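Long-range contacts in F5/8 type C domain protein (Clostridium perfringens, PDB 7JRM), which probably binds carbohydrate through a CBM51-type module of ZmpB, an O-glycopeptidase directed at mucins: residues 58-63 and 72-77; 84-89 and 219-224; 259-264 and 281-286; 330-335 and 350-355; 409-414 and 444-449. All coordinates share one frame; numbering follows the deposited sequence.

Contact 1: residues 58-63 and 72-77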
# COMPACT_ATOMS: atom_id res chain seq x y z
N THR A 58 -3.91 21.87 20.18
CA THR A 58 -4.85 22.56 21.06
C THR A 58 -6.11 22.90 20.29
O THR A 58 -6.03 23.42 19.17
CB THR A 58 -4.22 23.83 21.64
OG1 THR A 58 -3.05 23.49 22.40
CG2 THR A 58 -5.21 24.55 22.55
N VAL A 59 -7.27 22.61 20.88
CA VAL A 59 -8.56 22.91 20.28
C VAL A 59 -9.41 23.65 21.30
O VAL A 59 -9.48 23.24 22.47
CB VAL A 59 -9.29 21.64 19.80
CG1 VAL A 59 -10.53 22.01 18.99
CG2 VAL A 59 -8.36 20.76 18.97
N VAL A 60 -10.06 24.73 20.87
CA VAL A 60 -10.95 25.52 21.71
C VAL A 60 -12.38 25.32 21.21
O VAL A 60 -12.63 25.32 20.00
CB VAL A 60 -10.56 27.01 21.70
CG1 VAL A 60 -11.38 27.78 22.73
CG2 VAL A 60 -9.07 27.17 21.97
N TYR A 61 -13.31 25.16 22.15
CA TYR A 61 -14.70 24.88 21.83
C TYR A 61 -15.60 25.96 22.42
O TYR A 61 -15.39 26.40 23.55
CB TYR A 61 -15.12 23.50 22.37
CG TYR A 61 -14.24 22.36 21.90
CD1 TYR A 61 -13.02 22.09 22.51
CD2 TYR A 61 -14.63 21.56 20.83
CE1 TYR A 61 -12.22 21.05 22.08
CE2 TYR A 61 -13.84 20.52 20.39
CZ TYR A 61 -12.64 20.27 21.02
OH TYR A 61 -11.84 19.24 20.59
N SER A 62 -16.59 26.38 21.64
CA SER A 62 -17.53 27.40 22.07
C SER A 62 -18.94 27.02 21.61
O SER A 62 -19.12 26.40 20.57
CB SER A 62 -17.16 28.78 21.50
OG SER A 62 -17.80 29.82 22.22
N VAL A 63 -19.93 27.40 22.42
CA VAL A 63 -21.32 27.09 22.14
C VAL A 63 -22.18 28.29 22.54
O VAL A 63 -21.82 29.06 23.43
CB VAL A 63 -21.78 25.81 22.88
CG1 VAL A 63 -22.01 26.09 24.36
CG2 VAL A 63 -23.04 25.24 22.23
N GLU A 72 -16.83 28.90 26.81
CA GLU A 72 -15.66 28.39 26.11
C GLU A 72 -14.89 27.42 26.99
O GLU A 72 -14.90 27.52 28.22
CB GLU A 72 -14.73 29.52 25.66
CG GLU A 72 -15.29 30.38 24.53
CD GLU A 72 -14.57 31.71 24.40
OE1 GLU A 72 -13.85 32.09 25.35
OE2 GLU A 72 -14.73 32.37 23.35
N CYS A 73 -14.21 26.47 26.34
CA CYS A 73 -13.33 25.54 27.02
C CYS A 73 -12.25 25.10 26.04
O CYS A 73 -12.41 25.21 24.82
CB CYS A 73 -14.10 24.32 27.56
SG CYS A 73 -14.35 23.00 26.36
N SER A 74 -11.15 24.60 26.59
CA SER A 74 -10.00 24.21 25.78
C SER A 74 -9.46 22.88 26.26
O SER A 74 -9.50 22.56 27.46
CB SER A 74 -8.89 25.27 25.83
OG SER A 74 -7.67 24.76 25.34
N ARG A 75 -8.95 22.09 25.31
CA ARG A 75 -8.34 20.81 25.62
C ARG A 75 -7.33 20.47 24.53
O ARG A 75 -7.42 20.97 23.40
CB ARG A 75 -9.39 19.69 25.76
CG ARG A 75 -10.26 19.49 24.52
CD ARG A 75 -9.75 18.33 23.67
NE ARG A 75 -10.75 17.87 22.71
CZ ARG A 75 -11.61 16.89 22.93
NH1 ARG A 75 -11.61 16.26 24.10
NH2 ARG A 75 -12.48 16.55 21.99
N THR A 76 -6.38 19.62 24.87
CA THR A 76 -5.33 19.20 23.95
C THR A 76 -5.59 17.78 23.45
O THR A 76 -6.15 16.95 24.16
CB THR A 76 -3.95 19.27 24.61
OG1 THR A 76 -3.91 18.38 25.73
CG2 THR A 76 -3.66 20.69 25.07
N ILE A 77 -5.18 17.52 22.21
CA ILE A 77 -5.32 16.21 21.58
C ILE A 77 -3.96 15.80 21.05
O ILE A 77 -3.41 16.46 20.15
CB ILE A 77 -6.36 16.22 20.45
CG1 ILE A 77 -7.75 16.55 21.01
CG2 ILE A 77 -6.38 14.88 19.74
CD1 ILE A 77 -8.86 16.45 19.99

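Contact 2: residues 84-89 and 219-224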
# COMPACT_ATOMS: atom_id res chain seq x y z
N THR A 84 5.12 2.93 26.05
CA THR A 84 5.88 2.18 27.04
C THR A 84 5.06 2.08 28.31
O THR A 84 4.76 3.10 28.94
CB THR A 84 7.23 2.85 27.33
OG1 THR A 84 7.95 3.05 26.11
CG2 THR A 84 8.06 1.99 28.27
N GLN A 85 4.70 0.85 28.68
CA GLN A 85 3.95 0.64 29.91
C GLN A 85 4.82 0.98 31.12
O GLN A 85 6.01 0.64 31.16
CB GLN A 85 3.47 -0.80 30.00
CG GLN A 85 2.38 -1.16 29.00
CD GLN A 85 1.01 -0.69 29.44
OE1 GLN A 85 0.78 -0.41 30.61
NE2 GLN A 85 0.08 -0.59 28.49
N LEU A 86 4.23 1.66 32.10
CA LEU A 86 4.96 1.97 33.32
C LEU A 86 5.33 0.71 34.08
O LEU A 86 6.40 0.63 34.70
CB LEU A 86 4.14 2.92 34.20
CG LEU A 86 4.49 4.40 34.12
CD1 LEU A 86 4.34 4.92 32.69
CD2 LEU A 86 3.64 5.21 35.08
N SER A 87 4.45 -0.30 34.05
CA SER A 87 4.74 -1.57 34.69
C SER A 87 5.88 -2.32 34.01
O SER A 87 6.45 -3.24 34.61
CB SER A 87 3.49 -2.44 34.73
OG SER A 87 3.17 -2.94 33.45
N ASP A 88 6.22 -1.96 32.77
CA ASP A 88 7.39 -2.50 32.09
C ASP A 88 8.66 -1.73 32.41
O ASP A 88 9.71 -2.03 31.84
CB ASP A 88 7.16 -2.52 30.58
CG ASP A 88 6.15 -3.57 30.16
OD1 ASP A 88 5.75 -4.39 31.01
OD2 ASP A 88 5.76 -3.58 28.97
N LEU A 89 8.58 -0.74 33.30
CA LEU A 89 9.72 0.03 33.75
C LEU A 89 9.89 -0.15 35.26
O LEU A 89 9.09 -0.81 35.92
CB LEU A 89 9.55 1.51 33.40
CG LEU A 89 9.53 1.88 31.91
CD1 LEU A 89 8.86 3.22 31.71
CD2 LEU A 89 10.94 1.90 31.35
N ALA A 219 -4.51 1.95 35.76
CA ALA A 219 -4.76 0.93 34.75
C ALA A 219 -4.25 1.39 33.39
O ALA A 219 -4.55 2.51 32.95
CB ALA A 219 -6.25 0.61 34.67
N ASP A 220 -3.50 0.52 32.72
CA ASP A 220 -2.93 0.79 31.39
C ASP A 220 -2.06 2.04 31.40
O ASP A 220 -1.91 2.71 30.37
CB ASP A 220 -4.04 0.92 30.34
CG ASP A 220 -3.64 0.32 29.00
OD1 ASP A 220 -3.42 -0.91 28.94
OD2 ASP A 220 -3.54 1.07 28.01
N ALA A 221 -1.47 2.36 32.55
CA ALA A 221 -0.61 3.53 32.67
C ALA A 221 0.62 3.37 31.78
O ALA A 221 1.36 2.39 31.92
CB ALA A 221 -0.20 3.74 34.12
N LYS A 222 0.83 4.32 30.88
CA LYS A 222 1.88 4.17 29.89
C LYS A 222 2.33 5.54 29.40
O LYS A 222 1.56 6.50 29.41
CB LYS A 222 1.41 3.32 28.70
CG LYS A 222 0.23 3.91 27.95
CD LYS A 222 -0.28 2.97 26.88
CE LYS A 222 -1.61 3.44 26.32
NZ LYS A 222 -2.25 2.40 25.45
N PHE A 223 3.59 5.61 28.99
CA PHE A 223 4.10 6.77 28.28
C PHE A 223 3.77 6.66 26.80
O PHE A 223 3.66 5.56 26.25
CB PHE A 223 5.61 6.91 28.46
CG PHE A 223 6.02 7.37 29.83
CD1 PHE A 223 5.65 8.62 30.30
CD2 PHE A 223 6.80 6.56 30.65
CE1 PHE A 223 6.03 9.06 31.55
CE2 PHE A 223 7.18 6.99 31.91
CZ PHE A 223 6.80 8.24 32.36
N ARG A 224 3.60 7.81 26.15
CA ARG A 224 3.32 7.85 24.72
C ARG A 224 4.19 8.92 24.09
O ARG A 224 4.21 10.06 24.56
CB ARG A 224 1.84 8.13 24.45
CG ARG A 224 0.89 7.13 25.08
CD ARG A 224 -0.56 7.56 24.91
NE ARG A 224 -1.00 7.51 23.52
CZ ARG A 224 -2.09 6.87 23.11
NH1 ARG A 224 -2.41 6.87 21.82
NH2 ARG A 224 -2.86 6.24 23.98
O HOH W 1 1.58 0.10 33.09

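Contact 3: residues 259-264 and 281-286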
# COMPACT_ATOMS: atom_id res chain seq x y z
N ASN A 259 5.61 1.84 -10.35
CA ASN A 259 6.38 1.11 -9.36
C ASN A 259 6.75 2.00 -8.18
O ASN A 259 6.79 1.54 -7.03
CB ASN A 259 7.63 0.51 -9.99
CG ASN A 259 7.31 -0.55 -11.03
OD1 ASN A 259 6.19 -1.04 -11.10
ND2 ASN A 259 8.31 -0.91 -11.83
N ALA A 260 7.02 3.28 -8.45
CA ALA A 260 7.36 4.20 -7.37
C ALA A 260 6.15 4.50 -6.49
O ALA A 260 6.28 4.64 -5.27
CB ALA A 260 7.93 5.50 -7.94
N ILE A 261 4.96 4.61 -7.09
CA ILE A 261 3.75 4.79 -6.31
C ILE A 261 3.52 3.59 -5.40
O ILE A 261 3.14 3.74 -4.23
CB ILE A 261 2.54 5.03 -7.24
CG1 ILE A 261 2.72 6.34 -8.02
CG2 ILE A 261 1.24 5.06 -6.44
CD1 ILE A 261 1.69 6.53 -9.11
N SER A 262 3.76 2.38 -5.92
CA SER A 262 3.61 1.18 -5.10
C SER A 262 4.63 1.14 -3.97
O SER A 262 4.29 0.80 -2.84
CB SER A 262 3.73 -0.06 -5.98
OG SER A 262 2.74 -0.06 -7.00
N LYS A 263 5.89 1.49 -4.27
CA LYS A 263 6.90 1.54 -3.21
C LYS A 263 6.57 2.61 -2.18
O LYS A 263 6.86 2.43 -0.99
CB LYS A 263 8.28 1.80 -3.82
CG LYS A 263 8.80 0.68 -4.70
CD LYS A 263 8.76 -0.66 -3.97
N GLY A 264 5.95 3.71 -2.60
CA GLY A 264 5.53 4.72 -1.64
C GLY A 264 4.40 4.24 -0.75
O GLY A 264 4.38 4.53 0.45
N GLU A 281 11.94 10.26 -2.27
CA GLU A 281 12.97 10.71 -3.21
C GLU A 281 12.86 9.97 -4.54
O GLU A 281 13.03 10.56 -5.61
CB GLU A 281 14.36 10.52 -2.60
N GLU A 282 12.57 8.66 -4.49
CA GLU A 282 12.41 7.90 -5.72
C GLU A 282 11.15 8.31 -6.47
O GLU A 282 11.17 8.43 -7.70
CB GLU A 282 12.39 6.40 -5.41
CG GLU A 282 11.74 5.54 -6.48
CD GLU A 282 12.64 5.32 -7.69
OE1 GLU A 282 13.83 5.69 -7.62
OE2 GLU A 282 12.15 4.78 -8.70
N LEU A 283 10.05 8.52 -5.75
CA LEU A 283 8.81 8.95 -6.39
C LEU A 283 8.98 10.31 -7.06
O LEU A 283 8.48 10.54 -8.17
CB LEU A 283 7.67 8.99 -5.37
CG LEU A 283 6.32 9.53 -5.85
CD1 LEU A 283 5.85 8.79 -7.09
CD2 LEU A 283 5.29 9.44 -4.74
N ASN A 284 9.69 11.23 -6.40
CA ASN A 284 9.96 12.53 -7.01
C ASN A 284 10.83 12.39 -8.24
O ASN A 284 10.67 13.15 -9.21
CB ASN A 284 10.62 13.46 -5.99
CG ASN A 284 9.62 14.12 -5.07
OD1 ASN A 284 8.45 14.28 -5.41
ND2 ASN A 284 10.08 14.51 -3.88
N LYS A 285 11.76 11.43 -8.24
CA LYS A 285 12.63 11.24 -9.39
C LYS A 285 11.85 10.73 -10.60
O LYS A 285 12.02 11.24 -11.71
CB LYS A 285 13.76 10.27 -9.03
CG LYS A 285 14.61 9.83 -10.21
CD LYS A 285 15.46 8.62 -9.87
CE LYS A 285 16.22 8.11 -11.08
NZ LYS A 285 15.31 7.66 -12.16
N GLU A 286 10.99 9.73 -10.39
CA GLU A 286 10.17 9.23 -11.49
C GLU A 286 9.10 10.22 -11.90
O GLU A 286 8.63 10.18 -13.05
CB GLU A 286 9.52 7.90 -11.10
CG GLU A 286 10.51 6.82 -10.66
CD GLU A 286 11.52 6.46 -11.73
OE1 GLU A 286 12.60 5.93 -11.37
OE2 GLU A 286 11.25 6.69 -12.93

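Contact 4: residues 330-335 and 350-355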
# COMPACT_ATOMS: atom_id res chain seq x y z
N THR A 330 -8.93 -4.72 -32.75
CA THR A 330 -8.95 -5.91 -33.59
C THR A 330 -8.27 -5.56 -34.91
O THR A 330 -8.32 -4.41 -35.36
CB THR A 330 -10.37 -6.41 -33.84
OG1 THR A 330 -10.34 -7.52 -34.74
CG2 THR A 330 -11.24 -5.31 -34.43
N LEU A 331 -7.63 -6.55 -35.52
CA LEU A 331 -6.88 -6.32 -36.75
C LEU A 331 -6.85 -7.60 -37.58
O LEU A 331 -6.59 -8.68 -37.05
CB LEU A 331 -5.46 -5.85 -36.45
CG LEU A 331 -4.59 -5.48 -37.65
CD1 LEU A 331 -5.21 -4.33 -38.43
CD2 LEU A 331 -3.18 -5.14 -37.21
N THR A 332 -7.12 -7.46 -38.87
CA THR A 332 -7.06 -8.56 -39.82
C THR A 332 -5.93 -8.30 -40.81
O THR A 332 -5.83 -7.21 -41.37
CB THR A 332 -8.39 -8.72 -40.57
OG1 THR A 332 -9.40 -9.15 -39.65
CG2 THR A 332 -8.26 -9.74 -41.69
N LEU A 333 -5.08 -9.30 -41.01
CA LEU A 333 -3.91 -9.18 -41.87
C LEU A 333 -4.08 -10.04 -43.12
O LEU A 333 -4.83 -11.02 -43.14
CB LEU A 333 -2.63 -9.59 -41.13
CG LEU A 333 -2.33 -8.82 -39.85
CD1 LEU A 333 -0.96 -9.18 -39.32
CD2 LEU A 333 -2.44 -7.32 -40.08
N SER A 334 -3.36 -9.65 -44.17
CA SER A 334 -3.40 -10.38 -45.44
C SER A 334 -2.09 -10.13 -46.18
O SER A 334 -1.74 -8.98 -46.45
CB SER A 334 -4.59 -9.95 -46.29
OG SER A 334 -4.44 -10.38 -47.63
N GLY A 335 -1.37 -11.21 -46.49
CA GLY A 335 -0.13 -11.10 -47.23
C GLY A 335 1.02 -10.47 -46.48
O GLY A 335 1.94 -9.95 -47.11
N THR A 350 -7.35 -8.79 -30.65
CA THR A 350 -7.57 -9.89 -31.58
C THR A 350 -6.77 -9.63 -32.85
O THR A 350 -6.84 -8.53 -33.42
CB THR A 350 -9.06 -10.04 -31.92
OG1 THR A 350 -9.76 -10.49 -30.75
CG2 THR A 350 -9.25 -11.05 -33.04
N LEU A 351 -6.01 -10.63 -33.28
CA LEU A 351 -5.21 -10.55 -34.51
C LEU A 351 -5.58 -11.74 -35.39
O LEU A 351 -5.27 -12.88 -35.06
CB LEU A 351 -3.72 -10.54 -34.20
CG LEU A 351 -2.77 -10.26 -35.37
CD1 LEU A 351 -3.30 -9.12 -36.23
CD2 LEU A 351 -1.37 -9.95 -34.87
N ASN A 352 -6.23 -11.46 -36.52
CA ASN A 352 -6.64 -12.48 -37.47
C ASN A 352 -5.65 -12.45 -38.64
O ASN A 352 -5.79 -11.63 -39.55
CB ASN A 352 -8.07 -12.25 -37.94
CG ASN A 352 -9.08 -12.36 -36.82
OD1 ASN A 352 -8.99 -13.24 -35.97
ND2 ASN A 352 -10.05 -11.45 -36.81
N MET A 353 -4.66 -13.34 -38.60
CA MET A 353 -3.61 -13.38 -39.61
C MET A 353 -3.44 -14.79 -40.16
O MET A 353 -2.32 -15.22 -40.47
CB MET A 353 -2.29 -12.86 -39.04
CG MET A 353 -1.81 -13.58 -37.79
SD MET A 353 -0.39 -12.79 -37.03
CE MET A 353 0.94 -13.75 -37.74
N ASP A 354 -4.53 -15.53 -40.28
CA ASP A 354 -4.47 -16.84 -40.90
C ASP A 354 -4.11 -16.72 -42.37
O ASP A 354 -4.45 -15.74 -43.04
CB ASP A 354 -5.80 -17.58 -40.74
CG ASP A 354 -5.97 -18.20 -39.37
OD1 ASP A 354 -4.95 -18.39 -38.67
OD2 ASP A 354 -7.12 -18.51 -38.99
N TYR A 355 -3.42 -17.74 -42.88
CA TYR A 355 -3.02 -17.82 -44.29
C TYR A 355 -2.15 -16.63 -44.69
O TYR A 355 -2.24 -16.12 -45.81
CB TYR A 355 -4.24 -17.93 -45.20
CG TYR A 355 -5.34 -18.81 -44.66
CD1 TYR A 355 -6.53 -18.27 -44.21
CD2 TYR A 355 -5.18 -20.19 -44.61
CE1 TYR A 355 -7.54 -19.08 -43.72
CE2 TYR A 355 -6.18 -21.00 -44.11
CZ TYR A 355 -7.36 -20.44 -43.67
OH TYR A 355 -8.36 -21.25 -43.18
O HOH W 2 -10.74 -8.38 -37.18
O HOH W 3 -11.26 -11.26 -39.88
O HOH W 4 -3.47 -13.60 -47.09

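Contact 5: residues 409-414 and 444-449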
# COMPACT_ATOMS: atom_id res chain seq x y z
N THR A 409 8.88 -30.44 -38.30
CA THR A 409 9.31 -31.45 -39.25
C THR A 409 10.08 -30.81 -40.40
O THR A 409 9.59 -29.86 -41.02
CB THR A 409 8.12 -32.24 -39.79
OG1 THR A 409 7.50 -32.97 -38.72
CG2 THR A 409 8.56 -33.21 -40.87
N ILE A 410 11.27 -31.33 -40.67
CA ILE A 410 12.08 -30.94 -41.82
C ILE A 410 12.02 -32.08 -42.82
O ILE A 410 12.57 -33.16 -42.58
CB ILE A 410 13.53 -30.63 -41.43
CG1 ILE A 410 13.58 -29.50 -40.40
CG2 ILE A 410 14.35 -30.27 -42.66
CD1 ILE A 410 13.23 -28.15 -40.95
N ARG A 411 11.35 -31.85 -43.95
CA ARG A 411 11.26 -32.85 -45.01
C ARG A 411 11.68 -32.23 -46.33
O ARG A 411 11.40 -31.06 -46.60
CB ARG A 411 9.84 -33.44 -45.10
CG ARG A 411 8.86 -32.68 -45.98
CD ARG A 411 7.71 -33.57 -46.41
NE ARG A 411 7.24 -34.43 -45.33
CZ ARG A 411 6.17 -34.18 -44.58
NH1 ARG A 411 5.45 -33.10 -44.80
NH2 ARG A 411 5.83 -35.03 -43.62
N VAL A 412 12.37 -33.02 -47.15
CA VAL A 412 12.87 -32.59 -48.45
C VAL A 412 12.10 -33.34 -49.52
O VAL A 412 11.92 -34.56 -49.42
CB VAL A 412 14.38 -32.82 -48.58
CG1 VAL A 412 14.91 -32.13 -49.83
CG2 VAL A 412 15.11 -32.32 -47.34
N VAL A 413 11.65 -32.62 -50.54
CA VAL A 413 10.80 -33.17 -51.59
C VAL A 413 11.47 -32.96 -52.94
O VAL A 413 12.10 -31.92 -53.17
CB VAL A 413 9.40 -32.52 -51.58
CG1 VAL A 413 8.39 -33.41 -52.27
CG2 VAL A 413 8.96 -32.23 -50.15
N ASP A 414 11.34 -33.94 -53.82
CA ASP A 414 11.90 -33.85 -55.16
C ASP A 414 10.84 -33.30 -56.12
O ASP A 414 9.76 -32.88 -55.71
CB ASP A 414 12.43 -35.21 -55.61
CG ASP A 414 11.42 -36.33 -55.43
OD1 ASP A 414 10.26 -36.18 -55.88
OD2 ASP A 414 11.79 -37.37 -54.85
N HIS A 444 10.62 -28.28 -46.90
CA HIS A 444 9.43 -27.88 -46.15
C HIS A 444 9.76 -27.90 -44.66
O HIS A 444 10.09 -28.95 -44.11
CB HIS A 444 8.25 -28.80 -46.46
CG HIS A 444 7.73 -28.66 -47.86
ND1 HIS A 444 8.38 -29.19 -48.95
CD2 HIS A 444 6.62 -28.05 -48.34
CE1 HIS A 444 7.70 -28.92 -50.04
NE2 HIS A 444 6.63 -28.23 -49.70
N VAL A 445 9.65 -26.74 -44.01
CA VAL A 445 9.89 -26.60 -42.58
C VAL A 445 8.53 -26.53 -41.91
O VAL A 445 7.92 -25.46 -41.82
CB VAL A 445 10.75 -25.37 -42.27
CG1 VAL A 445 10.98 -25.26 -40.77
CG2 VAL A 445 12.07 -25.43 -43.02
N LEU A 446 8.04 -27.68 -41.44
CA LEU A 446 6.75 -27.73 -40.78
C LEU A 446 6.87 -27.24 -39.34
O LEU A 446 7.81 -27.59 -38.62
CB LEU A 446 6.19 -29.16 -40.79
CG LEU A 446 5.98 -29.89 -42.12
CD1 LEU A 446 4.83 -30.88 -42.00
CD2 LEU A 446 5.74 -28.93 -43.27
N PHE A 447 5.91 -26.41 -38.92
CA PHE A 447 5.90 -25.91 -37.56
C PHE A 447 4.46 -25.76 -37.09
O PHE A 447 3.55 -25.50 -37.88
CB PHE A 447 6.66 -24.57 -37.44
CG PHE A 447 5.90 -23.39 -37.97
CD1 PHE A 447 6.00 -23.03 -39.31
CD2 PHE A 447 5.12 -22.61 -37.13
CE1 PHE A 447 5.32 -21.94 -39.80
CE2 PHE A 447 4.43 -21.51 -37.62
CZ PHE A 447 4.53 -21.18 -38.96
N GLU A 448 4.27 -25.92 -35.78
CA GLU A 448 2.95 -25.78 -35.18
C GLU A 448 3.10 -25.35 -33.73
O GLU A 448 4.07 -25.70 -33.05
CB GLU A 448 2.15 -27.09 -35.28
CG GLU A 448 2.63 -28.20 -34.35
CD GLU A 448 2.25 -29.58 -34.86
OE1 GLU A 448 1.04 -29.88 -34.91
OE2 GLU A 448 3.17 -30.36 -35.20
N ASP A 449 2.12 -24.57 -33.26
CA ASP A 449 2.08 -24.10 -31.89
C ASP A 449 0.64 -23.69 -31.58
O ASP A 449 -0.25 -23.86 -32.41
CB ASP A 449 3.06 -22.94 -31.67
CG ASP A 449 3.44 -22.75 -30.21
OD1 ASP A 449 3.65 -23.77 -29.52
OD2 ASP A 449 3.53 -21.59 -29.76

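Contact 1: residues 58-63 and 72-77
Tyr61 OH meets Arg75 NE at 2.7 Å, a side-chain hydrogen bond across these two strands. The NE-H of Arg75 is the donor, at an N-H...O angle of 146°, and the phenol oxygen is slightly tilted from the guanidinium plane. Tyr61 ring and guanidinium stand almost upright to each other, 83° apart. Arg75 CG lies between the backbone N and the carbonyl carbon (chi1 58°). From there it packs on Tyr61 CE1 at 3.5 Å. The phenol is also hydrogen-bonded to Leu24 O. The rest of the guanidinium is satisfied by carbonyls: NH2 by those of Lys26 and Leu24, NH1 by that of Glu12. The strands form an antiparallel beta hairpin of the Ig-like domain. Val59 and Arg75 are a hydrogen-bonded pair, with Val59 N to Arg75 O at 3.0 Å and Arg75 N to Val59 O at 3.1 Å. Tyr61 and Cys73 form the next, with Tyr61 N to Cys73 O at 2.8 Å. On the Tyr61 side, Cys73 SG lies 5.3 Å from the ring centroid, obliquely placed. Thr58, Val60, Ser62, Glu72, Ser74 and Thr76 occupy the other face. There Ser62 OG touches Glu72 CG at 3.5 Å, while its hydrogen bond goes to Ser71 O.

Contact 2: residues 84-89 and 219-224
Thr84 and Phe223 form an antiparallel hydrogen-bonded pair, with Thr84 N to Phe223 O at 3.0 Å and Phe223 N to Thr84 O at 2.8 Å. Two residues on, Leu86 N gives a straight bond to Ala221 O at 3.0 Å, although the chain has left the strand by then. Ala221 O is gripped a second time, by a water that donates to it at 2.6 Å and accepts from Ser87 N. That water ties the turn after Gln85 to the other strand.

The apolar side is built on Phe223. Leu86 CD1 lies over one face of the ring, 3.9 Å from its centroid and shifted toward the rim by CD2 and CE2. This is a CH-pi contact. Leu89 CD1 comes to the edge of the same ring, 4.1 Å from Phe223 CD2. Both leucine side chains cross the phenylalanine at about a right angle. The other methyl of Leu86, CD2, rests on Ala221 CB at 4.2 Å. Beyond the two segments Phe223 stacks on Tyr143, and Leu86 reaches Leu202 of strand 199-205. The contact therefore packs into the core of the NPCBM-type beta sandwich.

Lys222 lies on the Gln85 face. Its charge is paired with Asp220 OD2 and Glu83. Backbone and water thus satisfy Ala221 O where strand pairing ends, and apolar groups pack on one face and the edge of Phe223.

Contact 3: residues 259-264 and 281-286
Leu283 CG is anti to the backbone N (chi1 175°), and chi2 of 54° sets CD1 between Ala260 and Ile261. Glu286 CG is instead anti to the carbonyl carbon, which places it against Ala260. Glu282 CG, anti to the backbone N, reaches the same methyl.

Ala260 CB is thus the common point of the contact. It touches Leu283 CA at 3.9 Å, Leu283 CD1 at 4.0 Å and Glu286 CG at 4.0 Å. Glu282 CG is only slightly farther from it. The methyl fits among three side chains that lie along one side of helix 273-288. Its small size agrees with a close approach of the backbones, whose CA atoms come to 5.1 Å at Ala260 and Leu283. Ile261 adds a second apolar touch, with CG1 on Leu283 CD1 at 4.1 Å.

No hydrogen bond joins the segments. The two glutamates contribute their CG methylenes here, and their chains bend at chi2. Along the one helix, a turn apart, their carboxylates come near each other, with Glu282 OE2 and Glu286 OE1 2.9 Å apart. Both atoms are acceptors, and the mutual repulsion may favour protonation of one of them. Lys285 NZ probably offsets some of the charge, through a salt bridge to Glu286 OE1 at 3.3 Å whose hydrogen bond is weak.

The short helical segments run antiparallel, 161° between their directions and 8.9 Å between axes. Helix 232-242 joins them as a third member of a helical bundle: Ile261 packs on its Ala241 and Lys242, and Leu283 on its Ala237 and Ile238.

Contact 4: residues 330-335 and 350-355
Leu351 CD1 is the main bump. It enters a hollow made by Leu331 of the neighbouring strand and Leu333 just after it, 3.9 Å from Leu331 CB and 3.8 Å from Leu333 CG. It also presses on the backbone, 3.4 Å from Leu331 O. Leu331 and Leu351 lie side by side and point the same way. Leu333 crosses Leu351 at a slant and then runs beside Met353, with the two CB atoms 3.9 Å apart.

The strands are parallel and in register, as in the stacked rungs of a leucine-rich-repeat-like fold, and a ladder of three backbone hydrogen bonds links the segments. The leucines face inward, where Leu339, Leu342 and Leu364 meet them and Leu306 of helix 304-314 covers Leu333. On the other face Thr330 lies alongside Thr350, and Thr332 crosses Asn352, Thr332 OG1 3.7 Å from Asn352 ND2. A water fills the groove between these side chains, bound to Thr330 OG1 at 2.6 Å and Thr332 OG1 at 2.9 Å, and weakly to Asn352 ND2. Asn352 OD1 is held by Asn374 ND2 of the next strand. Beside the ladder, apolar packing thus holds the Leu face, water and a side-chain amide hydrogen bond the Thr-Asn face.

Contact 5: residues 409-414 and 444-449
Thr409 CB touches Leu446 CB at 3.8 Å. The two residues belong to antiparallel neighbours, strands 407-413 and 440-449, in the mixed beta sheet of the C-terminal part of the chain. Arg411 and His444 form a hydrogen-bonded pair in the same ladder, with His444 N to Arg411 O at 2.9 Å and nearly straight.

The side chains of Arg411 and His444 cross obliquely, guanidinium and imidazole 49° apart. Their contact is through the aliphatic roots. Arg411 CG sits between the backbone N and the carbonyl carbon (chi1 87°), and this position puts it 4.0 Å from His444 CB. Farther out, Arg411 NH1 comes to 3.6 Å from Leu446 CD1. NH2 is engaged elsewhere, in a salt bridge to Glu422 of strand 419-424.

Ile410 and Val445 occupy the other face. They lie side by side and point the same way, Ile410 CD1 on Val445 CG2 at 3.6 Å. This pair is buried, and Val445 continues onto Met456 of strand 452-461.

The imidazole of His444 is turned edge-to-face with Phe457. Val413 also reaches this ring from the strand across. Val413 CG2 stands 3.3 Å from His444 ND1, a nitrogen buried here with no polar partner in the model.

From the N terminus, contact 1 closes a short hairpin in the Ig-like domain. Contact 2 follows directly, strand 70-79 leading to strand 83-85. It closes a much longer loop, tying strand 83-85 to strand 215-224 within the NPCBM-type region. Contact 3 pairs two helices of the bundle, near the middle of the chain. Contacts 4 and 5 lie beyond it, on two parts of one mixed sheet: residues 330-335 and 350-355 join its parallel end, residues 409-414 and 444-449 its antiparallel part. No loops nest or cross; all five stand in series. Contacts 1 and 5 are farthest apart, their centres about 87 Å from each other, in an elongated chain.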